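Local coordinates for cytosine deaminase (Klebsiella pneumoniae, PDB 4R85) that deaminates 5-methylcytosine to thymine and ammonia, as a metal-dependent hydrolase of the amidohydrolase family, here with iron bound, at the interface of chains A and B. Residues are numbered along the deposited sequence; one frame, centred on the assembly and turned at random. Chains: chain A/B, Cytosine deaminase.

Contact 1: the interface of chains A and B. Residues chain A 108, 389, 401-403; chain B 406, 408, 410.
The phenol of B:Tyr410 reaches the side chain of A:Asp108 and donates a hydrogen bond from OH to carboxylate oxygen OD1 at 2.6 Å. It meets OD1 on the syn side but 29° out of the carboxylate plane, while OD1 itself lies in the plane of the tyrosine ring, at its edge. The two side chains run almost perpendicular to each other, with their flat groups turned by 26°. At the opposite end of the patch the carboxylate of B:Glu406, a poorly ordered residue, faces two arginines. Its OE2 forms a salt bridge with NH2 of A:Arg389 at 3.0 Å, although no N-H of that guanidinium is aimed at the oxygen and the planes are steeply inclined, so the pairing is probably mainly electrostatic. A longer salt bridge, 3.4 Å, joins OE1 to NE of A:Arg403, whose guanidinium has the carboxylate carbon in plane at its edge. As modelled, B:Glu406 has CG anti to the backbone N (chi1 -178°) and an extended chain beyond it, with its acid group between the two arginines. B:Ile408 fills the middle with both branches: CD1 lies 3.4 Å from NH2 of A:Arg403, alongside that side chain and pointing the same way, and CG2 packs 3.8 Å from CG of A:Leu401.

Behind this layer, NH1 and NH2 of A:Arg403 both bond the backbone O of A:Asp108, each at 3.0 Å, with the oxygen in the guanidinium plane. This grip fixes the far end of A:Arg403, while CD of the same residue lies against one face of the A:Arg389 guanidinium, toward its rim.

In the fold, A:Arg403 ends strand 398-403 and forms an antiparallel bridge with B:Ile408 of strand 408-409, so the short strand of one subunit appears to add to the edge of the other's sheet; A:Asp108 is the last residue of helix 92-108, tied to strand 398-403 through the A:Arg403 side chain.

Contact 2: the interface of chains A and B. Residues chain A 246, 290, 292, 295; chain B 284.
With CG anti to the carbonyl carbon (chi1 -53°) and chi2 close to perpendicular, B:Trp284 presents a broad indole face to A:Arg292, whose chain is extended from CG to NE and runs obliquely across it. The result is a cation-pi contact between the two amidohydrolase-family subunits. The guanidinium lies nearly parallel to the indole, 12° from its plane, and its CZ sits 3.6 Å from the centroid of the five-membered ring. Farther back along the arginine, CG rests over the six-membered ring in a CH-pi contact, 3.7 Å from that centroid. One side chain therefore spans both rings of the indole, its charged end toward the pyrrole part and its aliphatic part toward the benzene part.

A:Glu295, from helix 293-298, approaches from the opposite direction at the rim. The bend at its chi2 brings the carboxylate to the rim, where it stands almost upright to the ring plane, at 87°. OE1 of A:Glu295 comes to 3.3 Å from CZ2 of B:Trp284, while OE2 lies in the indole plane at the edge. The negative group would probably favour the electropositive hydrogens of this edge, complementing the positive guanidinium over the face.

On the side of the indole facing A:Arg292, the backbone of A:Gly246 in the 3-10 helix 243-247 comes beside the ring, its O 3.6 Å from CE3 of B:Trp284.

Contact 1: the interface of chains A and B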
ATOM      1  N   ASP A 108      -9.163  -0.046  16.947  1.00 19.48           N
ATOM      2  CA  ASP A 108      -8.335   1.152  16.847  1.00 18.46           C
ATOM      3  C   ASP A 108      -8.488   1.827  15.491  1.00 21.98           C
ATOM      4  O   ASP A 108      -8.325   3.041  15.377  1.00 20.53           O
ATOM      5  CB  ASP A 108      -6.861   0.843  17.088  1.00 17.45           C
ATOM      6  CG  ASP A 108      -6.547   0.575  18.552  1.00 27.24           C
ATOM      7  OD1 ASP A 108      -7.389   0.900  19.428  1.00 25.49           O
ATOM      8  OD2 ASP A 108      -5.443   0.043  18.822  1.00 23.68           O
ATOM      9  N   ARG A 389      -6.916   9.329   9.710  1.00 20.56           N
ATOM     10  CA  ARG A 389      -7.054   8.738  11.027  1.00 19.48           C
ATOM     11  C   ARG A 389      -8.507   8.751  11.477  1.00 18.95           C
ATOM     12  O   ARG A 389      -9.266   9.666  11.147  1.00 19.24           O
ATOM     13  CB  ARG A 389      -6.178   9.503  12.021  1.00 26.79           C
ATOM     14  CG  ARG A 389      -4.695   9.426  11.687  1.00 43.00           C
ATOM     15  CD  ARG A 389      -3.922  10.643  12.182  1.00 54.30           C
ATOM     16  NE  ARG A 389      -3.290  10.426  13.483  1.00 58.82           N
ATOM     17  CZ  ARG A 389      -3.788  10.854  14.639  1.00 54.81           C
ATOM     18  NH1 ARG A 389      -4.934  11.522  14.659  1.00 42.97           N
ATOM     19  NH2 ARG A 389      -3.142  10.614  15.773  1.00 56.08           N
ATOM     20  N   LEU A 401     -13.849   5.181  21.273  1.00 27.35           N
ATOM     21  CA  LEU A 401     -12.491   5.564  20.904  1.00 25.50           C
ATOM     22  C   LEU A 401     -12.434   7.054  20.600  1.00 24.66           C
ATOM     23  O   LEU A 401     -13.289   7.588  19.906  1.00 22.81           O
ATOM     24  CB  LEU A 401     -12.007   4.770  19.685  1.00 24.79           C
ATOM     25  CG  LEU A 401     -10.633   5.112  19.084  1.00 26.79           C
ATOM     26  CD1 LEU A 401     -10.047   3.883  18.410  1.00 25.12           C
ATOM     27  CD2 LEU A 401     -10.674   6.281  18.079  1.00 20.92           C
ATOM     28  N   GLN A 402     -11.399   7.706  21.107  1.00 20.49           N
ATOM     29  CA  GLN A 402     -11.154   9.105  20.813  1.00 26.37           C
ATOM     30  C   GLN A 402      -9.661   9.310  20.589  1.00 30.87           C
ATOM     31  O   GLN A 402      -8.836   9.018  21.464  1.00 33.10           O
ATOM     32  CB  GLN A 402     -11.650   9.997  21.951  1.00 31.70           C
ATOM     33  CG  GLN A 402     -11.500  11.483  21.672  1.00 39.22           C
ATOM     34  CD  GLN A 402     -12.315  11.923  20.473  1.00 46.02           C
ATOM     35  OE1 GLN A 402     -13.468  11.526  20.321  1.00 49.10           O
ATOM     36  NE2 GLN A 402     -11.712  12.733  19.603  1.00 47.35           N
ATOM     37  N   ARG A 403      -9.328   9.795  19.399  1.00 24.59           N
ATOM     38  CA  ARG A 403      -7.965  10.118  19.027  1.00 28.46           C
ATOM     39  C   ARG A 403      -7.861  11.626  18.927  1.00 34.60           C
ATOM     40  O   ARG A 403      -8.806  12.291  18.504  1.00 39.64           O
ATOM     41  CB  ARG A 403      -7.654   9.521  17.656  1.00 32.91           C
ATOM     42  CG  ARG A 403      -6.380   8.720  17.569  1.00 28.54           C
ATOM     43  CD  ARG A 403      -6.159   8.246  16.132  1.00 28.89           C
ATOM     44  NE  ARG A 403      -5.647   6.880  16.059  1.00 26.55           N
ATOM     45  CZ  ARG A 403      -6.397   5.806  15.826  1.00 27.03           C
ATOM     46  NH1 ARG A 403      -7.710   5.924  15.627  1.00 21.40           N
ATOM     47  NH2 ARG A 403      -5.831   4.607  15.777  1.00 21.81           N
TER
ATOM     48  N   GLU B 406       1.167   9.511  19.208  1.00 48.70           N
ATOM     49  CA  GLU B 406      -0.272   9.308  19.097  1.00 52.37           C
ATOM     50  C   GLU B 406      -0.835   8.784  20.412  1.00 56.13           C
ATOM     51  O   GLU B 406      -0.301   7.840  20.991  1.00 53.94           O
ATOM     52  CB  GLU B 406      -0.581   8.332  17.960  1.00 53.06           C
ATOM     53  CG  GLU B 406      -2.063   8.089  17.723  1.00 57.17           C
ATOM     54  CD  GLU B 406      -2.317   7.181  16.534  1.00 62.39           C
ATOM     55  OE1 GLU B 406      -2.445   5.955  16.736  1.00 62.23           O
ATOM     56  OE2 GLU B 406      -2.387   7.693  15.396  1.00 68.25           O
ATOM     57  N   ILE B 408      -4.404   7.439  22.096  1.00 39.64           N
ATOM     58  CA  ILE B 408      -5.788   7.022  21.945  1.00 34.83           C
ATOM     59  C   ILE B 408      -6.456   6.898  23.305  1.00 35.66           C
ATOM     60  O   ILE B 408      -5.894   6.311  24.232  1.00 38.76           O
ATOM     61  CB  ILE B 408      -5.878   5.673  21.216  1.00 35.46           C
ATOM     62  CG1 ILE B 408      -5.122   5.741  19.886  1.00 39.47           C
ATOM     63  CG2 ILE B 408      -7.331   5.277  21.010  1.00 34.53           C
ATOM     64  CD1 ILE B 408      -5.092   4.431  19.125  1.00 41.71           C
ATOM     65  N   TYR B 410      -9.922   5.627  25.458  1.00 30.15           N
ATOM     66  CA  TYR B 410     -11.037   4.691  25.393  1.00 31.51           C
ATOM     67  C   TYR B 410     -12.039   4.989  26.503  1.00 39.90           C
ATOM     68  O   TYR B 410     -11.916   4.462  27.604  1.00 40.44           O
ATOM     69  CB  TYR B 410     -10.538   3.249  25.525  1.00 28.64           C
ATOM     70  CG  TYR B 410      -9.485   2.851  24.517  1.00 31.19           C
ATOM     71  CD1 TYR B 410      -9.832   2.528  23.207  1.00 30.86           C
ATOM     72  CD2 TYR B 410      -8.144   2.779  24.876  1.00 30.14           C
ATOM     73  CE1 TYR B 410      -8.872   2.158  22.282  1.00 29.53           C
ATOM     74  CE2 TYR B 410      -7.179   2.408  23.960  1.00 30.91           C
ATOM     75  CZ  TYR B 410      -7.547   2.098  22.661  1.00 36.16           C
ATOM     76  OH  TYR B 410      -6.584   1.724  21.742  1.00 37.51           O
TER

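Contact 2: the interface of chains A and B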
ATOM      1  N   GLY A 246      -8.727 -13.692 -12.139  1.00 13.70           N
ATOM      2  CA  GLY A 246      -7.701 -12.835 -12.713  1.00 14.36           C
ATOM      3  C   GLY A 246      -6.817 -13.508 -13.755  1.00 17.50           C
ATOM      4  O   GLY A 246      -6.009 -12.846 -14.406  1.00 18.66           O
ATOM      5  N   VAL A 290      -4.988 -11.056  -8.787  1.00 12.12           N
ATOM      6  CA  VAL A 290      -6.138 -10.567  -8.047  1.00 13.90           C
ATOM      7  C   VAL A 290      -7.373 -10.685  -8.942  1.00 14.10           C
ATOM      8  O   VAL A 290      -7.266 -10.590 -10.159  1.00 15.95           O
ATOM      9  CB  VAL A 290      -5.894  -9.105  -7.593  1.00 22.74           C
ATOM     10  CG1 VAL A 290      -7.129  -8.492  -6.971  1.00 24.98           C
ATOM     11  CG2 VAL A 290      -4.719  -9.063  -6.616  1.00 21.15           C
ATOM     12  N   ARG A 292     -11.167  -9.802 -10.681  1.00 11.16           N
ATOM     13  CA  ARG A 292     -11.462  -8.665 -11.566  1.00 11.41           C
ATOM     14  C   ARG A 292     -12.410  -7.689 -10.880  1.00 12.14           C
ATOM     15  O   ARG A 292     -13.557  -7.529 -11.289  1.00 12.29           O
ATOM     16  CB  ARG A 292     -12.062  -9.156 -12.880  1.00 11.37           C
ATOM     17  CG  ARG A 292     -11.220 -10.218 -13.581  1.00  9.27           C
ATOM     18  CD  ARG A 292     -11.751 -10.481 -14.992  1.00  9.50           C
ATOM     19  NE  ARG A 292     -11.024 -11.584 -15.621  1.00 11.86           N
ATOM     20  CZ  ARG A 292     -11.070 -11.894 -16.911  1.00 12.55           C
ATOM     21  NH1 ARG A 292     -10.377 -12.929 -17.362  1.00 15.67           N
ATOM     22  NH2 ARG A 292     -11.809 -11.183 -17.750  1.00 11.03           N
ATOM     23  N   GLU A 295     -14.114  -4.763 -12.831  1.00 12.51           N
ATOM     24  CA  GLU A 295     -15.041  -5.313 -13.806  1.00 14.07           C
ATOM     25  C   GLU A 295     -16.325  -5.859 -13.140  1.00 16.16           C
ATOM     26  O   GLU A 295     -17.440  -5.650 -13.644  1.00 12.89           O
ATOM     27  CB  GLU A 295     -14.325  -6.386 -14.640  1.00 14.54           C
ATOM     28  CG  GLU A 295     -13.207  -5.842 -15.569  1.00 21.66           C
ATOM     29  CD  GLU A 295     -11.924  -5.382 -14.841  1.00 26.21           C
ATOM     30  OE1 GLU A 295     -11.683  -5.781 -13.675  1.00 19.56           O
ATOM     31  OE2 GLU A 295     -11.135  -4.619 -15.456  1.00 21.81           O
TER
ATOM     32  N   TRP B 284      -6.034 -10.228 -19.282  1.00 15.67           N
ATOM     33  CA  TRP B 284      -5.908 -11.120 -18.137  1.00 16.43           C
ATOM     34  C   TRP B 284      -5.208 -12.371 -18.626  1.00 15.84           C
ATOM     35  O   TRP B 284      -5.527 -12.855 -19.708  1.00 17.03           O
ATOM     36  CB  TRP B 284      -7.296 -11.457 -17.561  1.00 16.65           C
ATOM     37  CG  TRP B 284      -8.106 -10.214 -17.250  1.00 17.02           C
ATOM     38  CD1 TRP B 284      -8.980  -9.587 -18.085  1.00 19.58           C
ATOM     39  CD2 TRP B 284      -8.073  -9.433 -16.043  1.00 15.80           C
ATOM     40  NE1 TRP B 284      -9.507  -8.477 -17.469  1.00 16.42           N
ATOM     41  CE2 TRP B 284      -8.966  -8.356 -16.219  1.00 15.48           C
ATOM     42  CE3 TRP B 284      -7.383  -9.544 -14.829  1.00 16.96           C
ATOM     43  CZ2 TRP B 284      -9.201  -7.401 -15.226  1.00 17.30           C
ATOM     44  CZ3 TRP B 284      -7.611  -8.586 -13.841  1.00 17.75           C
ATOM     45  CH2 TRP B 284      -8.514  -7.528 -14.051  1.00 19.99           C
TER

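The C-alpha centres of contact 1 and contact 2 lie about 36 Å apart, near opposite ends of the same A-B interface, and they share no residue or secondary-structure element. Contact 1 involves the C-terminal segment of chain B and the sheet it appears to extend, whereas contact 2 inserts a loop residue of chain B among loops and short helices of chain A. Because the interface is two-fold symmetric, each contact recurs with the chains exchanged. Two separated pairs of contacts would probably limit rocking of one subunit against the other, consistent with a stable dimer, although the structure alone does not establish the oligomer in solution.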